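Local coordinates for protein sulfhydryl oxidase 1 (PDB 3LLK) that probably catalyses the FAD-dependent oxidation of thiols to disulfides with oxygen as electron acceptor, as a sulfhydryl oxidase of the QSOX family, at residues 125-130 and 194-199; 216-221 and 247-252. All coordinates share one frame; numbering follows the deposited sequence.

Interaction 1: residues 125-130 and 194-199; sequences LFHFLT and SSHNRV. With FAD (flavin-adenine dinucleotide), chain D.
In the FAD pocket of the Erv1/Alr-type helical domain, His127 of helix 118-134 meets His196 of helix 185-203 rim to rim. His127 NE2 and His196 ND1 share a hydrogen bond of 2.8 Å, nearly straight at 164°. The two imidazoles, with their planes at 11°, make one nearly flat floor, and the adenine lies over it. FAD C2A sits 3.1 Å above the His127 plane, over the ring centre. FAD C5A lies at the same height over His196, offset toward its rim. With chi1 at -172°, His196 CG stands opposite the backbone nitrogen, and the ring reaches toward helix 118-134 beneath the adenine. Its other nitrogen, His196 NE2, donates to the pyrophosphate oxygen FAD O2A at 2.8 Å. Both nitrogens of His196 are engaged, one by protein and one by cofactor, which fixes the rotation of the ring. Trp123, also on helix 118-134, stacks with the His196 ring. Replacing His127 with an alanine would probably open a gap under the pyrimidine half of the adenine and leave His196 ND1 without its mate, freer to turn away from the phosphate. The negative phosphate is likely to polarise the histidine pair.

Interaction 2: residues 216-221 and 247-252; sequences VQWPPR and KAHFSP. With FAD (flavin-adenine dinucleotide), chain D.
Trp218 and His249 form an edge-to-face aromatic pair in the adenine pocket, where the loop after helix 185-203 meets the end of helix 239-249. The six-membered ring of Trp218 presents its edge to the face of His249. Their centroids are 5.0 Å apart and the planes stand at 75°. The closest atoms are Trp218 CH2 and His249 CD2, at 3.7 Å. Phe250 makes a lesser apolar contact, with its CE2 at 4.1 Å from Trp218 CH2.

Both Trp218 and Phe250 also touch the cofactor, but in different ways. Trp218 chi1 of -162° sets CG opposite the backbone nitrogen, which lays the indole over the adenine with its six-membered ring reaching His249. FAD C4A lies 3.4 Å above the indole plane, offset toward the rim of the indole. Phe250 points its rim at the base instead, with CZ at 3.5 Å from FAD N3A.

Further contacts surround these rings. Pro219 CB packs on the indole face opposite the adenine, and the peptide bond before Pro219 is cis. Trp193 NE1 holds Trp218 O by a hydrogen bond. On the other segment, His249 CD2 lies 3.5 Å above the Phe250 ring plane, over its centre. Phe250 is the first residue to leave the helix and the centre of an inverse gamma turn. Just beyond it, Ser251 OG turns back to donate to Ala248 O at 2.8 Å, tilted 34° from the carbonyl plane.

The two interactions come in series along the chain, with interaction 1 closing before interaction 2 opens. They lie about 10 Å apart, centre to centre, and interaction 1 is nearer the centre of the chain. Interaction 1 joins helices 118-134 and 185-203. Interaction 2 joins the following loop to the end of helix 239-249. They touch directly: Asn197 ND2 probably donates to Trp218 O at 2.8 Å, and His127 CB packs on Phe250 CZ at 3.4 Å. The adenine of FAD lies between them, with the histidine pair on one face and the indole on the other. Four segments from helices 118-134, 185-203 and 239-249 and an intervening loop thus close around the adenine end of FAD.

Interaction 1: residues 125-130 and 194-199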
loop_
_atom_site.group_PDB
_atom_site.type_symbol
_atom_site.label_atom_id
_atom_site.label_comp_id
_atom_site.label_asym_id
_atom_site.label_seq_id
_atom_site.Cartn_x
_atom_site.Cartn_y
_atom_site.Cartn_z
ATOM N N LEU A 125 2.837 0.258 1.471
ATOM C CA LEU A 125 2.630 -1.019 0.788
ATOM C C LEU A 125 2.239 -0.795 -0.672
ATOM O O LEU A 125 2.826 -1.397 -1.573
ATOM C CB LEU A 125 1.541 -1.839 1.501
ATOM C CG LEU A 125 1.000 -3.120 0.835
ATOM C CD1 LEU A 125 2.150 -4.077 0.532
ATOM C CD2 LEU A 125 -0.024 -3.805 1.756
ATOM N N PHE A 126 1.256 0.081 -0.905
ATOM C CA PHE A 126 0.792 0.375 -2.266
ATOM C C PHE A 126 1.922 0.881 -3.177
ATOM O O PHE A 126 2.105 0.379 -4.288
ATOM C CB PHE A 126 -0.346 1.422 -2.255
ATOM C CG PHE A 126 -1.684 0.899 -1.765
ATOM C CD1 PHE A 126 -1.919 -0.467 -1.603
ATOM C CD2 PHE A 126 -2.711 1.792 -1.467
ATOM C CE1 PHE A 126 -3.166 -0.935 -1.144
ATOM C CE2 PHE A 126 -3.958 1.337 -1.011
ATOM C CZ PHE A 126 -4.181 -0.027 -0.849
ATOM N N HIS A 127 2.655 1.895 -2.719
ATOM C CA HIS A 127 3.759 2.445 -3.505
ATOM C C HIS A 127 4.773 1.348 -3.818
ATOM O O HIS A 127 5.269 1.234 -4.942
ATOM C CB HIS A 127 4.464 3.575 -2.744
ATOM C CG HIS A 127 3.666 4.835 -2.651
ATOM N ND1 HIS A 127 3.324 5.580 -3.758
ATOM C CD2 HIS A 127 3.111 5.467 -1.587
ATOM C CE1 HIS A 127 2.592 6.612 -3.383
ATOM N NE2 HIS A 127 2.450 6.567 -2.071
ATOM N N PHE A 128 5.063 0.527 -2.824
ATOM C CA PHE A 128 6.037 -0.527 -3.016
ATOM C C PHE A 128 5.582 -1.495 -4.091
ATOM O O PHE A 128 6.383 -1.895 -4.940
ATOM C CB PHE A 128 6.310 -1.253 -1.701
ATOM C CG PHE A 128 7.725 -1.734 -1.569
ATOM C CD1 PHE A 128 8.217 -2.723 -2.412
ATOM C CD2 PHE A 128 8.576 -1.173 -0.620
ATOM C CE1 PHE A 128 9.541 -3.151 -2.320
ATOM C CE2 PHE A 128 9.904 -1.592 -0.514
ATOM C CZ PHE A 128 10.387 -2.585 -1.368
ATOM N N LEU A 129 4.297 -1.850 -4.077
ATOM C CA LEU A 129 3.764 -2.765 -5.073
ATOM C C LEU A 129 3.910 -2.173 -6.476
ATOM O O LEU A 129 4.290 -2.886 -7.395
ATOM C CB LEU A 129 2.288 -3.100 -4.784
ATOM C CG LEU A 129 2.047 -3.916 -3.503
ATOM C CD1 LEU A 129 0.556 -4.075 -3.249
ATOM C CD2 LEU A 129 2.714 -5.283 -3.639
ATOM N N THR A 130 3.625 -0.882 -6.644
ATOM C CA THR A 130 3.756 -0.276 -7.975
ATOM C C THR A 130 5.199 -0.282 -8.459
ATOM O O THR A 130 5.468 -0.543 -9.643
ATOM C CB THR A 130 3.221 1.185 -8.031
ATOM O OG1 THR A 130 3.937 2.017 -7.109
ATOM C CG2 THR A 130 1.744 1.215 -7.709
ATOM N N SER A 194 1.870 11.090 -7.314
ATOM C CA SER A 194 1.253 12.408 -7.397
ATOM C C SER A 194 -0.130 12.415 -6.765
ATOM O O SER A 194 -0.538 13.418 -6.187
ATOM C CB SER A 194 1.185 12.894 -8.853
ATOM O OG SER A 194 0.348 12.077 -9.637
ATOM N N SER A 195 -0.856 11.306 -6.869
ATOM C CA SER A 195 -2.181 11.240 -6.261
ATOM C C SER A 195 -2.032 11.327 -4.739
ATOM O O SER A 195 -2.843 11.946 -4.054
ATOM C CB SER A 195 -2.897 9.939 -6.647
ATOM O OG SER A 195 -3.354 9.967 -7.998
ATOM N N HIS A 196 -0.978 10.714 -4.212
ATOM C CA HIS A 196 -0.733 10.752 -2.778
ATOM C C HIS A 196 -0.415 12.201 -2.371
ATOM O O HIS A 196 -0.857 12.676 -1.320
ATOM C CB HIS A 196 0.419 9.799 -2.431
ATOM C CG HIS A 196 0.633 9.606 -0.960
ATOM N ND1 HIS A 196 1.474 8.634 -0.457
ATOM C CD2 HIS A 196 0.132 10.261 0.115
ATOM C CE1 HIS A 196 1.480 8.699 0.864
ATOM N NE2 HIS A 196 0.676 9.679 1.236
ATOM N N ASN A 197 0.330 12.920 -3.209
ATOM C CA ASN A 197 0.644 14.301 -2.871
ATOM C C ASN A 197 -0.591 15.196 -2.904
ATOM O O ASN A 197 -0.689 16.160 -2.144
ATOM C CB ASN A 197 1.757 14.852 -3.774
ATOM C CG ASN A 197 3.151 14.609 -3.186
ATOM O OD1 ASN A 197 3.315 14.568 -1.967
ATOM N ND2 ASN A 197 4.155 14.470 -4.045
ATOM N N ARG A 198 -1.553 14.872 -3.758
ATOM C CA ARG A 198 -2.774 15.669 -3.825
ATOM C C ARG A 198 -3.540 15.493 -2.504
ATOM O O ARG A 198 -4.218 16.408 -2.032
ATOM C CB ARG A 198 -3.624 15.224 -5.007
ATOM C CG ARG A 198 -2.946 15.438 -6.361
ATOM C CD ARG A 198 -3.905 15.101 -7.491
ATOM N NE ARG A 198 -5.035 16.017 -7.493
ATOM C CZ ARG A 198 -6.279 15.675 -7.809
ATOM N NH1 ARG A 198 -6.556 14.425 -8.149
ATOM N NH2 ARG A 198 -7.241 16.588 -7.795
ATOM N N VAL A 199 -3.420 14.305 -1.914
ATOM C CA VAL A 199 -4.062 14.012 -0.636
ATOM C C VAL A 199 -3.286 14.746 0.451
ATOM O O VAL A 199 -3.875 15.317 1.377
ATOM C CB VAL A 199 -4.058 12.482 -0.330
ATOM C CG1 VAL A 199 -4.506 12.222 1.110
ATOM C CG2 VAL A 199 -4.997 11.766 -1.294
HETATM P PA FAD D . 1.116 8.976 4.918
HETATM O O1A FAD D . 0.353 7.807 5.437
HETATM O O2A FAD D . 0.518 10.009 4.030
HETATM O O5B FAD D . 2.439 8.502 4.220
HETATM C C5B FAD D . 3.110 7.262 4.456
HETATM C C4B FAD D . 4.547 7.622 4.184
HETATM O O4B FAD D . 4.730 7.388 2.762
HETATM C C3B FAD D . 5.326 8.871 4.654
HETATM O O3B FAD D . 5.804 8.843 5.998
HETATM C C2B FAD D . 6.321 8.962 3.587
HETATM O O2B FAD D . 7.498 8.245 3.802
HETATM C C1B FAD D . 5.646 8.398 2.327
HETATM N N9A FAD D . 4.982 9.284 1.423
HETATM C C8A FAD D . 4.354 10.546 1.595
HETATM N N7A FAD D . 3.876 11.099 0.529
HETATM C C5A FAD D . 4.202 10.167 -0.448
HETATM C C6A FAD D . 3.990 10.212 -1.839
HETATM N N6A FAD D . 3.419 11.250 -2.465
HETATM N N1A FAD D . 4.425 9.172 -2.637
HETATM C C2A FAD D . 5.127 8.110 -2.153
HETATM N N3A FAD D . 5.346 8.058 -0.769
HETATM C C4A FAD D . 4.852 9.128 0.042
HETATM N N1 FAD D . -7.171 10.623 5.581
HETATM C C2 FAD D . -8.056 11.657 5.801
HETATM O O2 FAD D . -8.048 12.167 6.933
HETATM N N3 FAD D . -8.785 11.940 4.652
HETATM C C4 FAD D . -8.709 11.313 3.384
HETATM O O4 FAD D . -9.493 11.672 2.444
HETATM C C4X FAD D . -7.793 10.287 3.270
HETATM N N5 FAD D . -7.711 9.517 2.065
HETATM C C5X FAD D . -6.880 8.376 1.910
HETATM C C6 FAD D . -6.977 7.636 0.716
HETATM C C7 FAD D . -6.123 6.508 0.558
HETATM C C7M FAD D . -6.286 5.753 -0.762
HETATM C C8 FAD D . -5.192 6.132 1.571
HETATM C C8M FAD D . -4.183 5.001 1.579
HETATM C C9 FAD D . -5.150 6.869 2.754
HETATM C C9A FAD D . -5.992 7.979 3.029
HETATM N N10 FAD D . -6.112 8.910 4.182
HETATM C C10 FAD D . -6.997 9.933 4.404
HETATM C "C1'" FAD D . -5.083 8.793 5.167
HETATM C "C2'" FAD D . -3.843 9.620 5.012
HETATM O "O2'" FAD D . -3.460 9.709 3.616
HETATM C "C3'" FAD D . -2.623 9.218 5.783
HETATM O "O3'" FAD D . -2.302 7.860 5.509
HETATM C "C4'" FAD D . -2.540 9.488 7.276
HETATM O "O4'" FAD D . -3.087 10.803 7.594
HETATM C "C5'" FAD D . -1.252 9.280 7.948
HETATM O "O5'" FAD D . -0.346 10.250 7.415
HETATM P P FAD D . 1.199 10.192 7.546
HETATM O O1P FAD D . 1.563 11.593 7.768
HETATM O O2P FAD D . 1.662 9.242 8.592
HETATM O O3P FAD D . 1.828 9.699 6.149
#

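Interaction 2: residues 216-221 and 247-252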
loop_
_atom_site.group_PDB
_atom_site.type_symbol
_atom_site.label_atom_id
_atom_site.label_comp_id
_atom_site.label_asym_id
_atom_site.label_seq_id
_atom_site.Cartn_x
_atom_site.Cartn_y
_atom_site.Cartn_z
ATOM N N VAL A 216 3.709 17.206 3.709
ATOM C CA VAL A 216 4.496 17.997 2.768
ATOM C C VAL A 216 4.395 17.345 1.395
ATOM O O VAL A 216 3.937 16.205 1.273
ATOM C CB VAL A 216 5.991 18.049 3.149
ATOM C CG1 VAL A 216 6.151 18.455 4.606
ATOM C CG2 VAL A 216 6.645 16.704 2.876
ATOM N N GLN A 217 4.804 18.076 0.364
ATOM C CA GLN A 217 4.811 17.541 -0.987
ATOM C C GLN A 217 6.068 16.679 -0.998
ATOM O O GLN A 217 7.199 17.183 -0.985
ATOM C CB GLN A 217 4.870 18.681 -2.000
ATOM C CG GLN A 217 3.559 19.464 -2.031
ATOM C CD GLN A 217 2.371 18.586 -2.406
ATOM O OE1 GLN A 217 2.137 18.303 -3.583
ATOM N NE2 GLN A 217 1.623 18.134 -1.400
ATOM N N TRP A 218 5.838 15.372 -0.998
ATOM C CA TRP A 218 6.876 14.350 -0.917
ATOM C C TRP A 218 7.430 13.882 -2.269
ATOM O O TRP A 218 6.686 13.713 -3.227
ATOM C CB TRP A 218 6.279 13.166 -0.151
ATOM C CG TRP A 218 7.245 12.198 0.414
ATOM C CD1 TRP A 218 7.737 12.182 1.683
ATOM C CD2 TRP A 218 7.792 11.057 -0.247
ATOM N NE1 TRP A 218 8.552 11.092 1.862
ATOM C CE2 TRP A 218 8.605 10.383 0.690
ATOM C CE3 TRP A 218 7.673 10.533 -1.543
ATOM C CZ2 TRP A 218 9.298 9.205 0.375
ATOM C CZ3 TRP A 218 8.363 9.359 -1.857
ATOM C CH2 TRP A 218 9.163 8.710 -0.900
ATOM N N PRO A 219 8.741 13.600 -2.339
ATOM C CA PRO A 219 9.733 13.679 -1.261
ATOM C C PRO A 219 10.242 15.098 -1.005
ATOM O O PRO A 219 10.425 15.885 -1.945
ATOM C CB PRO A 219 10.832 12.752 -1.756
ATOM C CG PRO A 219 10.843 13.067 -3.252
ATOM C CD PRO A 219 9.360 13.137 -3.599
ATOM N N PRO A 220 10.468 15.454 0.273
ATOM C CA PRO A 220 10.959 16.807 0.565
ATOM C C PRO A 220 12.395 16.963 0.058
ATOM O O PRO A 220 13.064 15.970 -0.230
ATOM C CB PRO A 220 10.844 16.894 2.086
ATOM C CG PRO A 220 11.136 15.485 2.515
ATOM C CD PRO A 220 10.338 14.659 1.509
ATOM N N ARG A 221 12.865 18.200 -0.048
ATOM C CA ARG A 221 14.218 18.456 -0.545
ATOM C C ARG A 221 15.354 17.764 0.204
ATOM O O ARG A 221 16.338 17.349 -0.405
ATOM C CB ARG A 221 14.479 19.964 -0.599
ATOM C CG ARG A 221 13.799 20.624 -1.777
ATOM C CD ARG A 221 13.783 22.140 -1.683
ATOM N NE ARG A 221 13.371 22.721 -2.959
ATOM C CZ ARG A 221 14.147 22.763 -4.039
ATOM N NH1 ARG A 221 15.382 22.265 -4.000
ATOM N NH2 ARG A 221 13.693 23.297 -5.162
ATOM N N LYS A 247 12.019 4.521 -7.432
ATOM C CA LYS A 247 12.512 3.162 -7.652
ATOM C C LYS A 247 13.587 2.791 -6.632
ATOM O O LYS A 247 13.691 1.635 -6.220
ATOM C CB LYS A 247 13.052 3.018 -9.074
ATOM C CG LYS A 247 11.966 3.019 -10.154
ATOM C CD LYS A 247 12.582 2.995 -11.560
ATOM C CE LYS A 247 11.534 3.035 -12.666
ATOM N NZ LYS A 247 11.011 1.682 -12.996
ATOM N N ALA A 248 14.374 3.776 -6.214
ATOM C CA ALA A 248 15.419 3.548 -5.223
ATOM C C ALA A 248 14.833 3.448 -3.815
ATOM O O ALA A 248 15.219 2.582 -3.032
ATOM C CB ALA A 248 16.443 4.686 -5.270
ATOM N N HIS A 249 13.900 4.341 -3.498
ATOM C CA HIS A 249 13.288 4.377 -2.172
ATOM C C HIS A 249 12.453 3.134 -1.853
ATOM O O HIS A 249 12.626 2.499 -0.803
ATOM C CB HIS A 249 12.424 5.636 -2.039
ATOM C CG HIS A 249 11.843 5.819 -0.675
ATOM N ND1 HIS A 249 12.541 6.401 0.361
ATOM C CD2 HIS A 249 10.645 5.449 -0.160
ATOM C CE1 HIS A 249 11.799 6.382 1.454
ATOM N NE2 HIS A 249 10.645 5.810 1.166
ATOM N N PHE A 250 11.547 2.784 -2.755
ATOM C CA PHE A 250 10.705 1.610 -2.551
ATOM C C PHE A 250 11.330 0.362 -3.172
ATOM O O PHE A 250 10.757 -0.247 -4.076
ATOM C CB PHE A 250 9.318 1.861 -3.153
ATOM C CG PHE A 250 8.570 2.983 -2.490
ATOM C CD1 PHE A 250 8.052 2.828 -1.208
ATOM C CD2 PHE A 250 8.375 4.189 -3.148
ATOM C CE1 PHE A 250 7.341 3.863 -0.589
ATOM C CE2 PHE A 250 7.665 5.234 -2.540
ATOM C CZ PHE A 250 7.148 5.064 -1.252
ATOM N N SER A 251 12.509 -0.011 -2.681
ATOM C CA SER A 251 13.224 -1.184 -3.186
ATOM C C SER A 251 13.633 -2.093 -2.028
ATOM O O SER A 251 13.841 -1.633 -0.903
ATOM C CB SER A 251 14.478 -0.757 -3.961
ATOM O OG SER A 251 15.452 -0.226 -3.080
ATOM N N PRO A 252 13.765 -3.400 -2.296
ATOM C CA PRO A 252 14.149 -4.365 -1.264
ATOM C C PRO A 252 15.413 -3.988 -0.495
ATOM O O PRO A 252 15.507 -4.241 0.704
ATOM C CB PRO A 252 14.303 -5.665 -2.049
ATOM C CG PRO A 252 13.286 -5.509 -3.148
ATOM C CD PRO A 252 13.494 -4.077 -3.580
HETATM P PA FAD D . 1.116 8.976 4.918
HETATM O O1A FAD D . 0.353 7.807 5.437
HETATM O O2A FAD D . 0.518 10.009 4.030
HETATM O O5B FAD D . 2.439 8.502 4.220
HETATM C C5B FAD D . 3.110 7.262 4.456
HETATM C C4B FAD D . 4.547 7.622 4.184
HETATM O O4B FAD D . 4.730 7.388 2.762
HETATM C C3B FAD D . 5.326 8.871 4.654
HETATM O O3B FAD D . 5.804 8.843 5.998
HETATM C C2B FAD D . 6.321 8.962 3.587
HETATM O O2B FAD D . 7.498 8.245 3.802
HETATM C C1B FAD D . 5.646 8.398 2.327
HETATM N N9A FAD D . 4.982 9.284 1.423
HETATM C C8A FAD D . 4.354 10.546 1.595
HETATM N N7A FAD D . 3.876 11.099 0.529
HETATM C C5A FAD D . 4.202 10.167 -0.448
HETATM C C6A FAD D . 3.990 10.212 -1.839
HETATM N N6A FAD D . 3.419 11.250 -2.465
HETATM N N1A FAD D . 4.425 9.172 -2.637
HETATM C C2A FAD D . 5.127 8.110 -2.153
HETATM N N3A FAD D . 5.346 8.058 -0.769
HETATM C C4A FAD D . 4.852 9.128 0.042
HETATM N N1 FAD D . -7.171 10.623 5.581
HETATM C C2 FAD D . -8.056 11.657 5.801
HETATM O O2 FAD D . -8.048 12.167 6.933
HETATM N N3 FAD D . -8.785 11.940 4.652
HETATM C C4 FAD D . -8.709 11.313 3.384
HETATM O O4 FAD D . -9.493 11.672 2.444
HETATM C C4X FAD D . -7.793 10.287 3.270
HETATM N N5 FAD D . -7.711 9.517 2.065
HETATM C C5X FAD D . -6.880 8.376 1.910
HETATM C C6 FAD D . -6.977 7.636 0.716
HETATM C C7 FAD D . -6.123 6.508 0.558
HETATM C C7M FAD D . -6.286 5.753 -0.762
HETATM C C8 FAD D . -5.192 6.132 1.571
HETATM C C8M FAD D . -4.183 5.001 1.579
HETATM C C9 FAD D . -5.150 6.869 2.754
HETATM C C9A FAD D . -5.992 7.979 3.029
HETATM N N10 FAD D . -6.112 8.910 4.182
HETATM C C10 FAD D . -6.997 9.933 4.404
HETATM C "C1'" FAD D . -5.083 8.793 5.167
HETATM C "C2'" FAD D . -3.843 9.620 5.012
HETATM O "O2'" FAD D . -3.460 9.709 3.616
HETATM C "C3'" FAD D . -2.623 9.218 5.783
HETATM O "O3'" FAD D . -2.302 7.860 5.509
HETATM C "C4'" FAD D . -2.540 9.488 7.276
HETATM O "O4'" FAD D . -3.087 10.803 7.594
HETATM C "C5'" FAD D . -1.252 9.280 7.948
HETATM O "O5'" FAD D . -0.346 10.250 7.415
HETATM P P FAD D . 1.199 10.192 7.546
HETATM O O1P FAD D . 1.563 11.593 7.768
HETATM O O2P FAD D . 1.662 9.242 8.592
HETATM O O3P FAD D . 1.828 9.699 6.149
#